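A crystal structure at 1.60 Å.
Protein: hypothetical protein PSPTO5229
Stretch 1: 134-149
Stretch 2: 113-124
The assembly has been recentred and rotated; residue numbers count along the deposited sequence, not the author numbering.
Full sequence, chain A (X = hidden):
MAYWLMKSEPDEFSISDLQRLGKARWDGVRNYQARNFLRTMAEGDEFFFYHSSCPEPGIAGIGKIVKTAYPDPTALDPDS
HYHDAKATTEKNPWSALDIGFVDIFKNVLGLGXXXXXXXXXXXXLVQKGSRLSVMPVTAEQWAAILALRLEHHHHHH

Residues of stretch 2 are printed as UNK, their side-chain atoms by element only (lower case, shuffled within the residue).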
# COMPACT_ATOMS: atom_id res chain seq x y z
N VAL A 134 -3.45 -3.71 2.64
CA VAL A 134 -3.88 -2.31 2.63
C VAL A 134 -4.57 -2.09 3.97
O VAL A 134 -5.50 -2.83 4.33
CB VAL A 134 -4.88 -2.02 1.48
CG1 VAL A 134 -5.29 -0.56 1.52
CG2 VAL A 134 -4.24 -2.35 0.13
N MSE A 135 -4.13 -1.08 4.71
CA MSE A 135 -4.67 -0.84 6.03
C MSE A 135 -4.69 0.63 6.43
O MSE A 135 -3.93 1.44 5.91
CB MSE A 135 -3.82 -1.57 7.06
CG MSE A 135 -2.40 -1.00 7.12
SE MSE A 135 -1.15 -2.04 8.15
CE MSE A 135 -1.00 -3.51 6.91
N PRO A 136 -5.57 0.98 7.37
CA PRO A 136 -5.65 2.37 7.82
C PRO A 136 -4.50 2.60 8.81
O PRO A 136 -3.97 1.65 9.39
CB PRO A 136 -7.02 2.44 8.50
CG PRO A 136 -7.17 1.07 9.07
CD PRO A 136 -6.66 0.17 7.96
N VAL A 137 -4.12 3.86 8.98
CA VAL A 137 -3.06 4.24 9.91
C VAL A 137 -3.63 5.45 10.65
O VAL A 137 -4.07 6.41 10.01
CB VAL A 137 -1.76 4.64 9.16
CG1 VAL A 137 -0.75 5.23 10.15
CG2 VAL A 137 -1.15 3.43 8.47
N THR A 138 -3.65 5.40 11.98
CA THR A 138 -4.19 6.51 12.75
C THR A 138 -3.22 7.69 12.72
O THR A 138 -2.06 7.53 12.36
CB THR A 138 -4.41 6.13 14.23
OG1 THR A 138 -3.15 5.90 14.86
CG2 THR A 138 -5.27 4.88 14.33
N ALA A 139 -3.72 8.87 13.08
CA ALA A 139 -2.88 10.06 13.10
C ALA A 139 -1.73 9.86 14.07
O ALA A 139 -0.61 10.32 13.82
CB ALA A 139 -3.71 11.28 13.50
N GLU A 140 -2.00 9.17 15.18
CA GLU A 140 -0.97 8.93 16.19
C GLU A 140 0.10 7.98 15.66
O GLU A 140 1.29 8.18 15.89
CB GLU A 140 -1.58 8.33 17.46
CG GLU A 140 -2.84 9.04 17.94
CD GLU A 140 -4.11 8.42 17.37
OE1 GLU A 140 -4.54 7.36 17.87
OE2 GLU A 140 -4.66 8.99 16.40
N GLN A 141 -0.33 6.93 14.96
CA GLN A 141 0.62 5.97 14.42
C GLN A 141 1.46 6.63 13.33
O GLN A 141 2.66 6.40 13.24
CB GLN A 141 -0.11 4.75 13.86
CG GLN A 141 -0.91 3.99 14.91
CD GLN A 141 -1.81 2.93 14.30
OE1 GLN A 141 -2.32 3.09 13.20
NE2 GLN A 141 -2.02 1.84 15.04
N TRP A 142 0.82 7.46 12.51
CA TRP A 142 1.51 8.15 11.44
C TRP A 142 2.60 9.06 12.00
O TRP A 142 3.74 9.02 11.55
CB TRP A 142 0.51 8.98 10.62
CG TRP A 142 1.10 9.62 9.40
CD1 TRP A 142 1.69 10.85 9.32
CD2 TRP A 142 1.18 9.06 8.08
NE1 TRP A 142 2.14 11.08 8.04
CE2 TRP A 142 1.84 10.00 7.26
CE3 TRP A 142 0.76 7.84 7.52
CZ2 TRP A 142 2.09 9.76 5.90
CZ3 TRP A 142 1.01 7.61 6.17
CH2 TRP A 142 1.67 8.57 5.37
N ALA A 143 2.25 9.86 13.00
CA ALA A 143 3.22 10.76 13.62
C ALA A 143 4.36 9.97 14.26
O ALA A 143 5.51 10.39 14.20
CB ALA A 143 2.52 11.62 14.68
N ALA A 144 4.03 8.84 14.87
CA ALA A 144 5.04 8.01 15.52
C ALA A 144 6.05 7.48 14.51
O ALA A 144 7.25 7.45 14.77
CB ALA A 144 4.38 6.85 16.25
N ILE A 145 5.56 7.05 13.35
CA ILE A 145 6.44 6.53 12.32
C ILE A 145 7.30 7.64 11.72
O ILE A 145 8.49 7.44 11.47
CB ILE A 145 5.63 5.80 11.22
CG1 ILE A 145 5.04 4.52 11.82
CG2 ILE A 145 6.53 5.46 10.04
CD1 ILE A 145 4.02 3.83 10.94
N LEU A 146 6.72 8.82 11.51
CA LEU A 146 7.50 9.92 10.96
C LEU A 146 8.63 10.28 11.93
O LEU A 146 9.74 10.59 11.50
CB LEU A 146 6.62 11.16 10.73
CG LEU A 146 5.58 11.10 9.60
CD1 LEU A 146 4.91 12.46 9.49
CD2 LEU A 146 6.25 10.73 8.28
N ALA A 147 8.35 10.23 13.23
CA ALA A 147 9.35 10.54 14.23
C ALA A 147 10.48 9.52 14.22
O ALA A 147 11.63 9.84 14.54
CB ALA A 147 8.71 10.59 15.62
N LEU A 148 10.16 8.28 13.85
CA LEU A 148 11.17 7.22 13.78
C LEU A 148 12.19 7.50 12.69
O LEU A 148 13.33 7.03 12.76
CB LEU A 148 10.51 5.86 13.53
CG LEU A 148 9.81 5.19 14.70
CD1 LEU A 148 9.22 3.86 14.23
CD2 LEU A 148 10.79 4.95 15.84
N ARG A 149 11.79 8.26 11.67
CA ARG A 149 12.70 8.60 10.58
C ARG A 149 13.93 9.31 11.13
O ARG A 149 15.06 8.94 10.83
CB ARG A 149 12.02 9.50 9.56
CG ARG A 149 10.87 8.88 8.82
CD ARG A 149 10.38 9.85 7.76
NE ARG A 149 11.42 10.15 6.78
CZ ARG A 149 11.28 11.03 5.80
NH1 ARG A 149 12.27 11.24 4.94
NH2 ARG A 149 10.15 11.71 5.67
N UNK A 113 11.88 -3.42 13.50
CA UNK A 113 12.03 -2.14 14.19
C UNK A 113 10.66 -1.56 14.54
O UNK A 113 10.46 -1.02 15.63
c UNK A 113 13.25 2.59 13.69
c UNK A 113 13.77 1.56 15.80
c UNK A 113 12.98 1.34 13.15
c UNK A 113 13.50 0.31 15.25
o UNK A 113 13.91 3.93 15.55
c UNK A 113 13.10 0.18 13.92
c UNK A 113 13.65 2.69 15.01
c UNK A 113 12.83 -1.18 13.31
N UNK A 114 9.71 -1.67 13.61
CA UNK A 114 8.37 -1.16 13.84
C UNK A 114 7.65 -1.95 14.93
O UNK A 114 6.87 -1.40 15.69
c UNK A 114 7.36 -0.66 10.10
c UNK A 114 8.09 -0.33 11.39
c UNK A 114 7.90 1.14 11.76
c UNK A 114 7.56 -1.21 12.53
N UNK A 115 7.92 -3.25 15.00
CA UNK A 115 7.29 -4.10 16.01
C UNK A 115 7.76 -3.75 17.42
O UNK A 115 7.12 -4.13 18.40
c UNK A 115 6.83 -6.13 14.51
n UNK A 115 6.65 -9.60 12.88
c UNK A 115 7.12 -7.60 14.30
c UNK A 115 7.57 -5.58 15.72
c UNK A 115 6.34 -8.16 13.12
N UNK A 116 8.87 -3.03 17.52
CA UNK A 116 9.40 -2.64 18.82
C UNK A 116 8.73 -1.37 19.35
O UNK A 116 8.99 -0.95 20.47
c UNK A 116 11.72 -3.66 18.41
c UNK A 116 10.91 -2.41 18.72
c UNK A 116 13.19 -3.36 18.19
n UNK A 116 13.53 -2.08 18.12
o UNK A 116 14.01 -4.27 18.08
N UNK A 117 7.87 -0.77 18.53
CA UNK A 117 7.18 0.46 18.92
C UNK A 117 5.82 0.19 19.58
O UNK A 117 4.90 -0.32 18.95
c UNK A 117 8.21 1.52 16.83
c UNK A 117 9.43 1.96 17.63
c UNK A 117 6.97 1.35 17.69
n UNK A 117 10.55 1.29 17.42
o UNK A 117 9.35 2.89 18.43
N UNK A 118 5.71 0.55 20.85
CA UNK A 118 4.46 0.34 21.58
C UNK A 118 3.30 1.12 20.96
O UNK A 118 2.16 0.66 20.99
o UNK A 118 4.96 2.12 23.18
c UNK A 118 4.63 0.75 23.05
N UNK A 119 3.59 2.29 20.39
CA UNK A 119 2.56 3.11 19.77
C UNK A 119 1.96 2.49 18.52
O UNK A 119 0.94 2.95 18.02
c UNK A 119 3.15 5.46 20.60
n UNK A 119 2.80 7.81 20.15
o UNK A 119 4.88 6.98 19.95
c UNK A 119 3.68 6.82 20.21
c UNK A 119 3.11 4.50 19.43
N UNK A 120 2.60 1.45 18.00
CA UNK A 120 2.11 0.79 16.80
C UNK A 120 1.53 -0.59 17.07
O UNK A 120 1.28 -1.35 16.15
c UNK A 120 3.95 1.96 15.34
c UNK A 120 5.04 1.63 14.32
c UNK A 120 2.95 2.94 14.74
c UNK A 120 3.23 0.67 15.76
N UNK A 121 1.32 -0.92 18.34
CA UNK A 121 0.80 -2.24 18.69
C UNK A 121 -0.56 -2.56 18.05
O UNK A 121 -0.89 -3.72 17.84
o UNK A 121 2.52 -3.58 22.92
c UNK A 121 2.04 -2.39 20.91
c UNK A 121 1.92 -2.61 22.40
c UNK A 121 0.70 -2.39 20.21
o UNK A 121 1.21 -1.82 23.06
N UNK A 122 -1.33 -1.52 17.74
CA UNK A 122 -2.65 -1.70 17.14
C UNK A 122 -2.63 -1.67 15.62
O UNK A 122 -3.67 -1.77 14.97
o UNK A 122 -5.68 -2.39 18.95
c UNK A 122 -3.94 -0.75 19.13
c UNK A 122 -3.62 -0.63 17.65
n UNK A 122 -3.99 -2.84 20.35
c UNK A 122 -4.61 -2.07 19.47
N UNK A 123 -1.44 -1.53 15.04
CA UNK A 123 -1.31 -1.50 13.59
C UNK A 123 -1.34 -2.94 13.08
O UNK A 123 -0.55 -3.78 13.52
c UNK A 123 -0.76 0.43 11.19
c UNK A 123 1.67 -0.07 11.53
c UNK A 123 0.25 -0.59 11.72
c UNK A 123 0.02 -0.84 13.21
N UNK A 124 -2.26 -3.25 12.15
CA UNK A 124 -2.35 -4.62 11.62
C UNK A 124 -1.01 -5.20 11.16
O UNK A 124 -0.76 -6.40 11.32
c UNK A 124 -3.33 -4.47 10.46
c UNK A 124 -3.29 -2.39 11.55
c UNK A 124 -4.25 -3.40 10.96
O HOH W 1 -1.26 1.37 17.80
O HOH W 2 2.29 9.51 18.07
O HOH W 3 -4.85 0.63 14.76

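Position 113 carries one carbon, then a ring of six carbons bearing one oxygen. The ring lies obliquely to Leu148. This is Tyr113; its OH is 3.3 Å from Leu148 CD2.

Position 114 has four carbons, forked at the second. One fork tip reaches the side chains of Ile145 and Leu148. The branching fits leucine: Leu114 CD2 lies 3.9 Å from Leu148 CD1 and 4.4 Å from Ile145 CG1.

Position 115 has four carbons in a row ending in nitrogen. It does not reach stretch 1. It is Lys115.

Position 116 has three carbons, the third carrying one oxygen and one nitrogen. It also stays clear of stretch 1. It is Gln116.

Position 117 has the same atoms, but its chain folds back and its oxygen meets Leu148. It is Gln117. Gln117 OE1 is 3.6 Å from Leu148 CD2, while Gln117 NE2 donates to Tyr113 O at 2.9 Å, a bond that goes with the folded shape.

Position 118 has one carbon and one oxygen, out of reach of stretch 1. It is Ser118.

Position 119 has three carbons, the third with one oxygen and one nitrogen. Its oxygen approaches Ala144. It is Gln119, with OE1 3.7 Å from Ala144 CB.

Position 120 has four carbons, forked at the second. Its fork tips touch Gln141, Ala144 and Ile145. It is Leu120: CD2 is 3.7 Å from Gln141 CB, and CD1 is 3.8 Å from Ile145 CG1.

Position 121 has three carbons, the third with two oxygens. Its CA-to-CB bond points away from stretch 1. It is Glu121.

Position 122 has three carbons, the third with one oxygen and one nitrogen. The end leads away, though CB lies 3.9 Å from Gln141 NE2. It is Gln122.

Position 123 has four carbons, forked at the second. One tip approaches Met135, Val137 and Gln141. It is Leu123; CD1 is 3.9 Å from Met135 SE and 4.1 Å from Val137 CG2.

Position 124 has three carbons closing a ring onto the backbone N. It packs on Met135. It is Pro124, with CB 4.0 Å from Met135 SE.

The contact is mainly apolar packing, with no direct hydrogen bond between the stretches. Water does the polar bridging. Gln141 NE2 donates to water 1 at 2.9 Å, and that water donates to Gln119 O at 2.7 Å. Water 3 links Gln141 NE2, at 3.1 Å, to Gln122 O, at 2.7 Å. Gln141 OE1 accepts from Thr138 N at 2.9 Å, so its amide serves both its own helix start and the waters.

Stretch 2, residues 113-124: YLKQQSQLEQLP
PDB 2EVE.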